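Local atomic coordinates of extracellular solute-binding protein, family 7 (Colwellia psychrerythraea, PDB entry 4PET), a protein that probably serves as the periplasmic solute-binding component of a TRAP transporter, holding pyruvate together with a calcium ion. Residues Y96-F107 and R174-V182; S144-N152 and M265-S276. All blocks are in the same frame, centred on the assembly; numbering follows the deposited sequence.

Overall arrangement
Both contacts are buried, on opposite sides of the chain's centre, with their centres about 20 Å apart and nearest atoms about 7 Å apart. They share no helix or strand. Interaction 1 joins a loop following one strand of the five-stranded sheet to the N-terminal part of helix 177-185, beside the six-stranded sheet; interaction 2 lays edge strand 142-149 along helix 255-290. Their chemistry differs accordingly. Interaction 1 holds pyruvate directly through Tyr-97 and Arg-174 and carries a partly exposed salt bridge, whereas interaction 2 depends on glycines, selenomethionines and a bridging water, reaching the site through Thr-150 and Gln-153. The 265-276 part of helix 255-290 also forms salt bridges and hydrogen bonds with the second subunit.

Interaction 1: Y96-F107 and R174-V182; sequences YYWKGKNFNTMF and RIPGFAGEV. With PYR (pyruvic acid), chain D.
Tyr-96 lies against Pro-176 and Gly-177, with Pro-176 CB over one face of its ring, 4.1 Å from the centroid and 17° off the normal. Its first torsion (63°) sets the ring between the backbone N and carbonyl carbon, along Gly-177; a side chain at that glycine would strike Tyr-96 CD2, and its positive phi suits glycine as well. This is the tight, buried part. It runs on to pyruvate, whose carboxylate receives two bonds from Arg-174. Arg-174 NH1 donates to PYR O at 2.7 Å. Arg-174 NH2 donates to PYR OXT at 2.9 Å, almost straight (175°). Tyr-97 OH adds a third bond, to OXT, while Tyr-96 OH is hydrogen-bonded to Glu-236, a calcium ligand. Selenium of the selenomethionine Met-106 sits at the edge of the Phe-178 ring, with SE 5.3 Å from the centroid, a Met-aromatic contact. Phe-107 meets that ring obliquely, the Phe-107 and Phe-178 centroids 5.7 Å apart.

The looser, wetter side belongs to Lys-99, partly exposed. Its chain is extended beyond CG, and NZ donates to Gly-177 O (3.0 Å) and forms a salt bridge with Glu-181 OE2 (3.0 Å), on the anti lone pair; a water links NZ to Ile-175 O. A methionine in its place would probably leave the Glu-181 carboxylate without its counter-charge and Gly-177 O without this donor.

The loop following strand 90-93 thus meets the N-terminal part of helix 177-185, with helix 301-321 packed on Met-106 and Phe-178, helix 323-353 on Phe-107, and strand 172-174 delivering Arg-174 to the pocket.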
loop_
_atom_site.group_PDB
_atom_site.type_symbol
_atom_site.label_atom_id
_atom_site.label_comp_id
_atom_site.label_asym_id
_atom_site.label_seq_id
_atom_site.Cartn_x
_atom_site.Cartn_y
_atom_site.Cartn_z
ATOM N N TYR A 96 -4.506 7.845 -17.927
ATOM C CA TYR A 96 -5.557 7.437 -18.821
ATOM C C TYR A 96 -6.327 8.616 -19.438
ATOM O O TYR A 96 -7.166 8.412 -20.338
ATOM C CB TYR A 96 -6.475 6.342 -18.248
ATOM C CG TYR A 96 -7.298 6.668 -17.005
ATOM C CD1 TYR A 96 -7.372 7.953 -16.481
ATOM C CD2 TYR A 96 -8.059 5.674 -16.419
ATOM C CE1 TYR A 96 -8.174 8.239 -15.360
ATOM C CE2 TYR A 96 -8.831 5.931 -15.269
ATOM C CZ TYR A 96 -8.880 7.223 -14.759
ATOM O OH TYR A 96 -9.639 7.492 -13.663
ATOM N N TYR A 97 -6.020 9.835 -19.026
ATOM C CA TYR A 97 -6.673 10.983 -19.685
ATOM C C TYR A 97 -6.130 11.122 -21.116
ATOM O O TYR A 97 -6.753 11.773 -21.940
ATOM C CB TYR A 97 -6.455 12.312 -18.933
ATOM C CG TYR A 97 -7.102 12.404 -17.531
ATOM C CD1 TYR A 97 -8.193 11.603 -17.185
ATOM C CD2 TYR A 97 -6.593 13.287 -16.559
ATOM C CE1 TYR A 97 -8.794 11.707 -15.873
ATOM C CE2 TYR A 97 -7.180 13.412 -15.313
ATOM C CZ TYR A 97 -8.270 12.621 -14.972
ATOM O OH TYR A 97 -8.810 12.748 -13.707
ATOM N N TRP A 98 -4.949 10.567 -21.391
ATOM C CA TRP A 98 -4.295 10.825 -22.663
ATOM C C TRP A 98 -4.604 9.774 -23.701
ATOM O O TRP A 98 -3.905 9.653 -24.713
ATOM C CB TRP A 98 -2.785 11.011 -22.464
ATOM C CG TRP A 98 -2.484 11.760 -21.209
ATOM C CD1 TRP A 98 -1.624 11.368 -20.217
ATOM C CD2 TRP A 98 -3.049 13.008 -20.768
ATOM N NE1 TRP A 98 -1.622 12.289 -19.196
ATOM C CE2 TRP A 98 -2.477 13.304 -19.501
ATOM C CE3 TRP A 98 -3.974 13.907 -21.315
ATOM C CZ2 TRP A 98 -2.824 14.458 -18.762
ATOM C CZ3 TRP A 98 -4.310 15.040 -20.581
ATOM C CH2 TRP A 98 -3.735 15.302 -19.326
ATOM N N LYS A 99 -5.686 9.038 -23.494
ATOM C CA LYS A 99 -5.980 7.944 -24.399
ATOM C C LYS A 99 -6.173 8.397 -25.818
ATOM O O LYS A 99 -5.806 7.679 -26.753
ATOM C CB LYS A 99 -7.144 7.056 -23.884
ATOM C CG LYS A 99 -8.503 7.682 -23.900
ATOM C CD LYS A 99 -9.562 6.726 -23.346
ATOM C CE LYS A 99 -10.939 7.412 -23.240
ATOM N NZ LYS A 99 -12.085 6.501 -22.851
ATOM N N GLY A 100 -6.731 9.588 -26.003
ATOM C CA GLY A 100 -6.830 10.168 -27.325
ATOM C C GLY A 100 -5.510 10.396 -28.024
ATOM O O GLY A 100 -5.464 10.410 -29.255
ATOM N N LYS A 101 -4.445 10.582 -27.252
ATOM C CA LYS A 101 -3.137 10.874 -27.813
ATOM C C LYS A 101 -2.387 9.595 -28.080
ATOM O O LYS A 101 -1.594 9.525 -28.994
ATOM C CB LYS A 101 -2.334 11.745 -26.847
ATOM C CG LYS A 101 -2.963 13.140 -26.666
ATOM C CD LYS A 101 -2.146 14.029 -25.751
ATOM C CE LYS A 101 -2.823 15.390 -25.557
ATOM N NZ LYS A 101 -2.817 16.224 -26.788
ATOM N N ASN A 102 -2.661 8.581 -27.274
ATOM C CA ASN A 102 -1.952 7.309 -27.346
ATOM C C ASN A 102 -2.682 6.352 -26.427
ATOM O O ASN A 102 -2.669 6.528 -25.203
ATOM C CB ASN A 102 -0.500 7.479 -26.900
ATOM C CG ASN A 102 0.291 6.170 -26.971
ATOM O OD1 ASN A 102 -0.278 5.095 -26.834
ATOM N ND2 ASN A 102 1.599 6.262 -27.204
ATOM N N PHE A 103 -3.381 5.380 -27.001
ATOM C CA PHE A 103 -4.217 4.499 -26.176
ATOM C C PHE A 103 -3.421 3.735 -25.132
ATOM O O PHE A 103 -3.986 3.290 -24.122
ATOM C CB PHE A 103 -5.069 3.522 -27.004
ATOM C CG PHE A 103 -4.369 2.939 -28.190
ATOM C CD1 PHE A 103 -3.300 2.068 -28.035
ATOM C CD2 PHE A 103 -4.804 3.250 -29.482
ATOM C CE1 PHE A 103 -2.658 1.524 -29.149
ATOM C CE2 PHE A 103 -4.173 2.712 -30.596
ATOM C CZ PHE A 103 -3.099 1.856 -30.434
ATOM N N ASN A 104 -2.109 3.607 -25.329
ATOM C CA ASN A 104 -1.304 2.854 -24.347
ATOM C C ASN A 104 -1.155 3.576 -23.011
ATOM O O ASN A 104 -0.847 2.944 -21.987
ATOM C CB ASN A 104 0.048 2.441 -24.938
ATOM C CG ASN A 104 -0.108 1.343 -25.971
ATOM O OD1 ASN A 104 -0.931 0.444 -25.790
ATOM N ND2 ASN A 104 0.633 1.427 -27.072
ATOM N N THR A 105 -1.432 4.875 -22.996
ATOM C CA THR A 105 -1.440 5.614 -21.737
ATOM C C THR A 105 -2.540 5.169 -20.758
ATOM O O THR A 105 -2.434 5.437 -19.567
ATOM C CB THR A 105 -1.571 7.130 -21.956
ATOM O OG1 THR A 105 -2.803 7.434 -22.639
ATOM C CG2 THR A 105 -0.366 7.653 -22.734
HETATM N N MSE A 106 -3.589 4.513 -21.249
HETATM C CA MSE A 106 -4.693 4.074 -20.376
HETATM C C MSE A 106 -4.290 3.066 -19.293
HETATM O O MSE A 106 -4.799 3.108 -18.177
HETATM C CB MSE A 106 -5.803 3.423 -21.211
HETATM C CG MSE A 106 -6.600 4.393 -22.071
HETATM SE SE MSE A 106 -8.147 3.493 -22.845
HETATM C CE MSE A 106 -7.250 2.321 -24.122
ATOM N N PHE A 107 -3.380 2.165 -19.634
ATOM C CA PHE A 107 -3.146 0.977 -18.826
ATOM C C PHE A 107 -2.255 1.215 -17.597
ATOM O O PHE A 107 -2.187 0.356 -16.734
ATOM C CB PHE A 107 -2.640 -0.173 -19.715
ATOM C CG PHE A 107 -3.470 -0.342 -20.966
ATOM C CD1 PHE A 107 -4.793 -0.731 -20.886
ATOM C CD2 PHE A 107 -2.947 -0.035 -22.210
ATOM C CE1 PHE A 107 -5.564 -0.852 -22.003
ATOM C CE2 PHE A 107 -3.727 -0.136 -23.353
ATOM C CZ PHE A 107 -5.018 -0.544 -23.253
ATOM N N ARG A 174 -20.138 10.228 -17.584
ATOM C CA ARG A 174 -18.741 10.575 -17.386
ATOM C C ARG A 174 -17.986 9.415 -16.745
ATOM O O ARG A 174 -18.243 9.041 -15.586
ATOM C CB ARG A 174 -18.588 11.840 -16.550
ATOM C CG ARG A 174 -17.198 12.344 -16.485
ATOM C CD ARG A 174 -16.430 11.767 -15.299
ATOM N NE ARG A 174 -15.029 12.128 -15.393
ATOM C CZ ARG A 174 -14.039 11.584 -14.702
ATOM N NH1 ARG A 174 -14.267 10.641 -13.812
ATOM N NH2 ARG A 174 -12.800 11.988 -14.916
ATOM N N ILE A 175 -17.072 8.837 -17.523
ATOM C CA ILE A 175 -16.243 7.723 -17.086
ATOM C C ILE A 175 -15.020 7.660 -18.021
ATOM O O ILE A 175 -15.180 7.581 -19.229
ATOM C CB ILE A 175 -17.033 6.404 -17.104
ATOM C CG1 ILE A 175 -16.205 5.241 -16.528
ATOM C CG2 ILE A 175 -17.619 6.116 -18.529
ATOM C CD1 ILE A 175 -17.015 3.977 -16.334
ATOM N N PRO A 176 -13.805 7.730 -17.453
ATOM C CA PRO A 176 -12.577 7.733 -18.261
ATOM C C PRO A 176 -12.010 6.344 -18.565
ATOM O O PRO A 176 -12.564 5.285 -18.174
ATOM C CB PRO A 176 -11.607 8.508 -17.384
ATOM C CG PRO A 176 -12.023 8.094 -15.945
ATOM C CD PRO A 176 -13.502 7.819 -16.004
ATOM N N GLY A 177 -10.887 6.362 -19.279
ATOM C CA GLY A 177 -10.060 5.197 -19.430
ATOM C C GLY A 177 -10.737 4.080 -20.165
ATOM O O GLY A 177 -11.687 4.262 -20.971
ATOM N N PHE A 178 -10.242 2.892 -19.876
ATOM C CA PHE A 178 -10.644 1.724 -20.613
ATOM C C PHE A 178 -12.108 1.349 -20.344
ATOM O O PHE A 178 -12.783 0.820 -21.238
ATOM C CB PHE A 178 -9.719 0.548 -20.302
ATOM C CG PHE A 178 -9.798 -0.535 -21.339
ATOM C CD1 PHE A 178 -9.265 -0.342 -22.601
ATOM C CD2 PHE A 178 -10.428 -1.724 -21.072
ATOM C CE1 PHE A 178 -9.351 -1.340 -23.571
ATOM C CE2 PHE A 178 -10.504 -2.718 -22.023
ATOM C CZ PHE A 178 -9.987 -2.522 -23.274
ATOM N N ALA A 179 -12.601 1.619 -19.133
ATOM C CA ALA A 179 -14.018 1.339 -18.841
ATOM C C ALA A 179 -14.937 2.139 -19.790
ATOM O O ALA A 179 -16.009 1.676 -20.193
ATOM C CB ALA A 179 -14.351 1.627 -17.377
ATOM N N GLY A 180 -14.518 3.342 -20.156
ATOM C CA GLY A 180 -15.290 4.154 -21.088
ATOM C C GLY A 180 -15.442 3.454 -22.419
ATOM O O GLY A 180 -16.515 3.425 -23.022
ATOM N N GLU A 181 -14.348 2.855 -22.877
ATOM C CA GLU A 181 -14.354 2.104 -24.124
ATOM C C GLU A 181 -15.251 0.868 -24.012
ATOM O O GLU A 181 -15.929 0.484 -24.967
ATOM C CB GLU A 181 -12.927 1.671 -24.506
ATOM C CG GLU A 181 -11.932 2.802 -24.534
ATOM C CD GLU A 181 -12.220 3.780 -25.635
ATOM O OE1 GLU A 181 -12.152 3.358 -26.813
ATOM O OE2 GLU A 181 -12.542 4.950 -25.322
ATOM N N VAL A 182 -15.182 0.206 -22.864
ATOM C CA VAL A 182 -16.007 -0.961 -22.618
ATOM C C VAL A 182 -17.507 -0.619 -22.670
ATOM O O VAL A 182 -18.278 -1.276 -23.386
ATOM C CB VAL A 182 -15.629 -1.626 -21.276
ATOM C CG1 VAL A 182 -16.565 -2.797 -20.992
ATOM C CG2 VAL A 182 -14.185 -2.131 -21.323
HETATM C C PYR D . -11.010 9.933 -12.544
HETATM O O PYR D . -12.132 9.332 -12.838
HETATM O OXT PYR D . -10.674 10.936 -13.303
HETATM C CA PYR D . -10.260 9.563 -11.406
HETATM O O3 PYR D . -10.494 8.439 -10.776
HETATM C CB PYR D . -9.209 10.468 -10.843
HETATM O O HOH W 1 -9.680 8.902 -20.317
HETATM O O HOH W 2 -14.039 7.708 -21.706
#

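Interaction 2: S144-N152 and M265-S276; sequences SFPGGNTGN and MKAAAYDMYSQS
Strand 144-149 and helix 265-276 run nearly parallel, their axes 13° apart and 5.7 Å at closest approach, and Gly-148 CA lies 3.4 Å from Ala-269 O in a CA-H...O contact. A side chain at Gly-148 would collide with selenium of Met-272, which like Met-265 is a selenomethionine. Met-272 has CG anti to the backbone N (chi1 -153°) and a bend at chi3, laying its CE on Gly-148 C, 3.3 Å away. At the other end, Met-265 CE sits over the centre of the Phe-145 ring, 3.4 Å from the centroid and 8° off the normal, a CH-pi contact; Met-265 SE follows obliquely, 4.4 Å from that centroid, a Met-aromatic contact too. Asn-149 O receives Tyr-273 CA-H at 3.1 Å, with the ring edge toward that oxygen. Asn-149 OD1 accepts from Gly-151 N, closing an Asx turn, while its ND2 is held by Glu-240. A water bridges Ala-269 O and Asn-149 N.

Within this turn, Thr-150 OG1 is hydrogen-bonded to Gln-153, a ligand of calcium and pyruvate. Ala-269 and Met-272 thus pack largely on strand backbone, a close fit that probably fixes the strand end leading through Thr-150 to Gln-153.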
loop_
_atom_site.group_PDB
_atom_site.type_symbol
_atom_site.label_atom_id
_atom_site.label_comp_id
_atom_site.label_asym_id
_atom_site.label_seq_id
_atom_site.Cartn_x
_atom_site.Cartn_y
_atom_site.Cartn_z
ATOM N N SER A 144 7.165 9.788 -16.555
ATOM C CA SER A 144 5.943 9.587 -15.791
ATOM C C SER A 144 6.237 8.706 -14.605
ATOM O O SER A 144 7.002 7.740 -14.733
ATOM C CB SER A 144 4.880 8.936 -16.656
ATOM O OG SER A 144 3.651 8.875 -15.980
ATOM N N PHE A 145 5.638 9.079 -13.465
ATOM C CA PHE A 145 5.816 8.426 -12.153
ATOM C C PHE A 145 4.460 8.249 -11.485
ATOM O O PHE A 145 3.556 9.089 -11.702
ATOM C CB PHE A 145 6.630 9.313 -11.212
ATOM C CG PHE A 145 8.006 9.630 -11.709
ATOM C CD1 PHE A 145 8.215 10.666 -12.590
ATOM C CD2 PHE A 145 9.100 8.914 -11.247
ATOM C CE1 PHE A 145 9.498 10.967 -13.042
ATOM C CE2 PHE A 145 10.380 9.208 -11.681
ATOM C CZ PHE A 145 10.584 10.221 -12.586
ATOM N N PRO A 146 4.301 7.184 -10.666
ATOM C CA PRO A 146 3.088 7.012 -9.846
ATOM C C PRO A 146 2.781 8.309 -9.102
ATOM O O PRO A 146 3.711 8.875 -8.542
ATOM C CB PRO A 146 3.487 5.885 -8.873
ATOM C CG PRO A 146 4.424 4.990 -9.734
ATOM C CD PRO A 146 5.240 6.047 -10.498
ATOM N N GLY A 147 1.522 8.772 -9.099
ATOM C CA GLY A 147 1.176 10.040 -8.470
ATOM C C GLY A 147 0.138 9.943 -7.347
ATOM O O GLY A 147 -0.344 10.965 -6.880
ATOM N N GLY A 148 -0.212 8.710 -6.963
ATOM C CA GLY A 148 -1.096 8.430 -5.843
ATOM C C GLY A 148 -2.239 7.500 -6.202
ATOM O O GLY A 148 -2.908 7.708 -7.225
ATOM N N ASN A 149 -2.506 6.505 -5.340
ATOM C CA ASN A 149 -3.618 5.597 -5.574
ATOM C C ASN A 149 -4.830 5.964 -4.742
ATOM O O ASN A 149 -4.691 6.345 -3.578
ATOM C CB ASN A 149 -3.234 4.171 -5.228
ATOM C CG ASN A 149 -3.842 3.173 -6.153
ATOM O OD1 ASN A 149 -4.986 2.800 -5.993
ATOM N ND2 ASN A 149 -3.077 2.726 -7.129
ATOM N N THR A 150 -6.005 5.809 -5.341
ATOM C CA THR A 150 -7.273 6.002 -4.652
ATOM C C THR A 150 -7.752 4.695 -4.007
ATOM O O THR A 150 -8.687 4.672 -3.198
ATOM C CB THR A 150 -8.353 6.491 -5.646
ATOM O OG1 THR A 150 -8.576 5.511 -6.672
ATOM C CG2 THR A 150 -7.918 7.819 -6.302
ATOM N N GLY A 151 -7.130 3.591 -4.358
ATOM C CA GLY A 151 -7.740 2.307 -4.060
ATOM C C GLY A 151 -8.962 2.062 -4.955
ATOM O O GLY A 151 -9.126 2.687 -5.990
ATOM N N ASN A 152 -9.787 1.095 -4.573
ATOM C CA ASN A 152 -10.833 0.586 -5.450
ATOM C C ASN A 152 -11.961 1.626 -5.530
ATOM O O ASN A 152 -12.396 2.175 -4.506
ATOM C CB ASN A 152 -11.385 -0.721 -4.845
ATOM C CG ASN A 152 -11.666 -1.769 -5.893
ATOM O OD1 ASN A 152 -12.427 -1.533 -6.824
ATOM N ND2 ASN A 152 -11.018 -2.925 -5.768
HETATM N N MSE A 265 8.370 12.360 -4.934
HETATM C CA MSE A 265 7.183 11.960 -5.680
HETATM C C MSE A 265 6.747 10.566 -5.231
HETATM O O MSE A 265 5.552 10.306 -5.092
HETATM C CB MSE A 265 7.411 11.981 -7.204
HETATM C CG MSE A 265 7.588 13.347 -7.806
HETATM SE SE MSE A 265 7.732 13.239 -9.726
HETATM C CE MSE A 265 9.471 12.411 -9.844
ATOM N N LYS A 266 7.705 9.667 -5.012
ATOM C CA LYS A 266 7.363 8.328 -4.508
ATOM C C LYS A 266 6.656 8.378 -3.125
ATOM O O LYS A 266 5.619 7.747 -2.907
ATOM C CB LYS A 266 8.620 7.456 -4.434
ATOM C CG LYS A 266 8.421 6.193 -3.603
ATOM C CD LYS A 266 9.649 5.328 -3.684
ATOM C CE LYS A 266 9.844 4.743 -5.062
ATOM N NZ LYS A 266 11.049 3.857 -5.099
ATOM N N ALA A 267 7.257 9.110 -2.197
ATOM C CA ALA A 267 6.701 9.248 -0.853
ATOM C C ALA A 267 5.325 9.892 -0.910
ATOM O O ALA A 267 4.397 9.395 -0.284
ATOM C CB ALA A 267 7.627 10.069 0.004
ATOM N N ALA A 268 5.176 10.977 -1.683
ATOM C CA ALA A 268 3.870 11.664 -1.750
ATOM C C ALA A 268 2.829 10.739 -2.336
ATOM O O ALA A 268 1.691 10.751 -1.932
ATOM C CB ALA A 268 3.959 12.987 -2.587
ATOM N N ALA A 269 3.212 9.958 -3.341
ATOM C CA ALA A 269 2.285 9.059 -4.001
ATOM C C ALA A 269 1.827 7.915 -3.073
ATOM O O ALA A 269 0.646 7.587 -3.020
ATOM C CB ALA A 269 2.921 8.473 -5.259
ATOM N N TYR A 270 2.763 7.288 -2.366
ATOM C CA TYR A 270 2.383 6.257 -1.435
ATOM C C TYR A 270 1.473 6.816 -0.344
ATOM O O TYR A 270 0.461 6.220 -0.032
ATOM C CB TYR A 270 3.627 5.691 -0.789
ATOM C CG TYR A 270 4.298 4.558 -1.544
ATOM C CD1 TYR A 270 3.628 3.358 -1.767
ATOM C CD2 TYR A 270 5.615 4.666 -1.954
ATOM C CE1 TYR A 270 4.254 2.294 -2.386
ATOM C CE2 TYR A 270 6.275 3.589 -2.558
ATOM C CZ TYR A 270 5.589 2.416 -2.768
ATOM O OH TYR A 270 6.242 1.361 -3.344
ATOM N N ASP A 271 1.851 7.942 0.256
ATOM C CA ASP A 271 1.022 8.555 1.291
ATOM C C ASP A 271 -0.367 8.871 0.776
ATOM O O ASP A 271 -1.322 8.807 1.535
ATOM C CB ASP A 271 1.613 9.858 1.788
ATOM C CG ASP A 271 2.651 9.668 2.883
ATOM O OD1 ASP A 271 2.673 8.623 3.585
ATOM O OD2 ASP A 271 3.457 10.605 3.052
HETATM N N MSE A 272 -0.510 9.240 -0.505
HETATM C CA MSE A 272 -1.862 9.536 -0.999
HETATM C C MSE A 272 -2.823 8.332 -0.928
HETATM O O MSE A 272 -4.033 8.513 -0.776
HETATM C CB MSE A 272 -1.868 10.139 -2.411
HETATM C CG MSE A 272 -3.089 11.020 -2.672
HETATM SE SE MSE A 272 -3.500 11.225 -4.559
HETATM C CE MSE A 272 -4.382 9.583 -4.834
ATOM N N TYR A 273 -2.290 7.117 -1.043
ATOM C CA TYR A 273 -3.107 5.930 -0.920
ATOM C C TYR A 273 -3.553 5.754 0.541
ATOM O O TYR A 273 -4.690 5.384 0.805
ATOM C CB TYR A 273 -2.324 4.703 -1.374
ATOM C CG TYR A 273 -3.071 3.402 -1.188
ATOM C CD1 TYR A 273 -4.403 3.303 -1.523
ATOM C CD2 TYR A 273 -2.438 2.271 -0.702
ATOM C CE1 TYR A 273 -5.105 2.125 -1.353
ATOM C CE2 TYR A 273 -3.151 1.056 -0.518
ATOM C CZ TYR A 273 -4.471 0.995 -0.865
ATOM O OH TYR A 273 -5.177 -0.194 -0.712
ATOM N N SER A 274 -2.629 5.973 1.473
ATOM C CA SER A 274 -2.993 5.966 2.886
ATOM C C SER A 274 -4.033 7.043 3.182
ATOM O O SER A 274 -4.949 6.776 3.929
ATOM C CB SER A 274 -1.763 6.171 3.742
ATOM O OG SER A 274 -0.833 5.149 3.428
ATOM N N GLN A 275 -3.899 8.240 2.605
ATOM C CA GLN A 275 -4.907 9.287 2.809
ATOM C C GLN A 275 -6.242 8.915 2.170
ATOM O O GLN A 275 -7.307 9.155 2.770
ATOM C CB GLN A 275 -4.459 10.659 2.269
ATOM C CG GLN A 275 -5.322 11.842 2.792
ATOM C CD GLN A 275 -4.938 13.204 2.215
ATOM O OE1 GLN A 275 -4.100 13.307 1.325
ATOM N NE2 GLN A 275 -5.575 14.255 2.711
ATOM N N SER A 276 -6.205 8.363 0.952
ATOM C CA SER A 276 -7.436 7.920 0.303
ATOM C C SER A 276 -8.120 6.862 1.169
ATOM O O SER A 276 -9.342 6.864 1.286
ATOM C CB SER A 276 -7.210 7.327 -1.096
ATOM O OG SER A 276 -6.685 8.287 -1.975
HETATM O O HOH W 3 -0.032 5.306 -4.169
#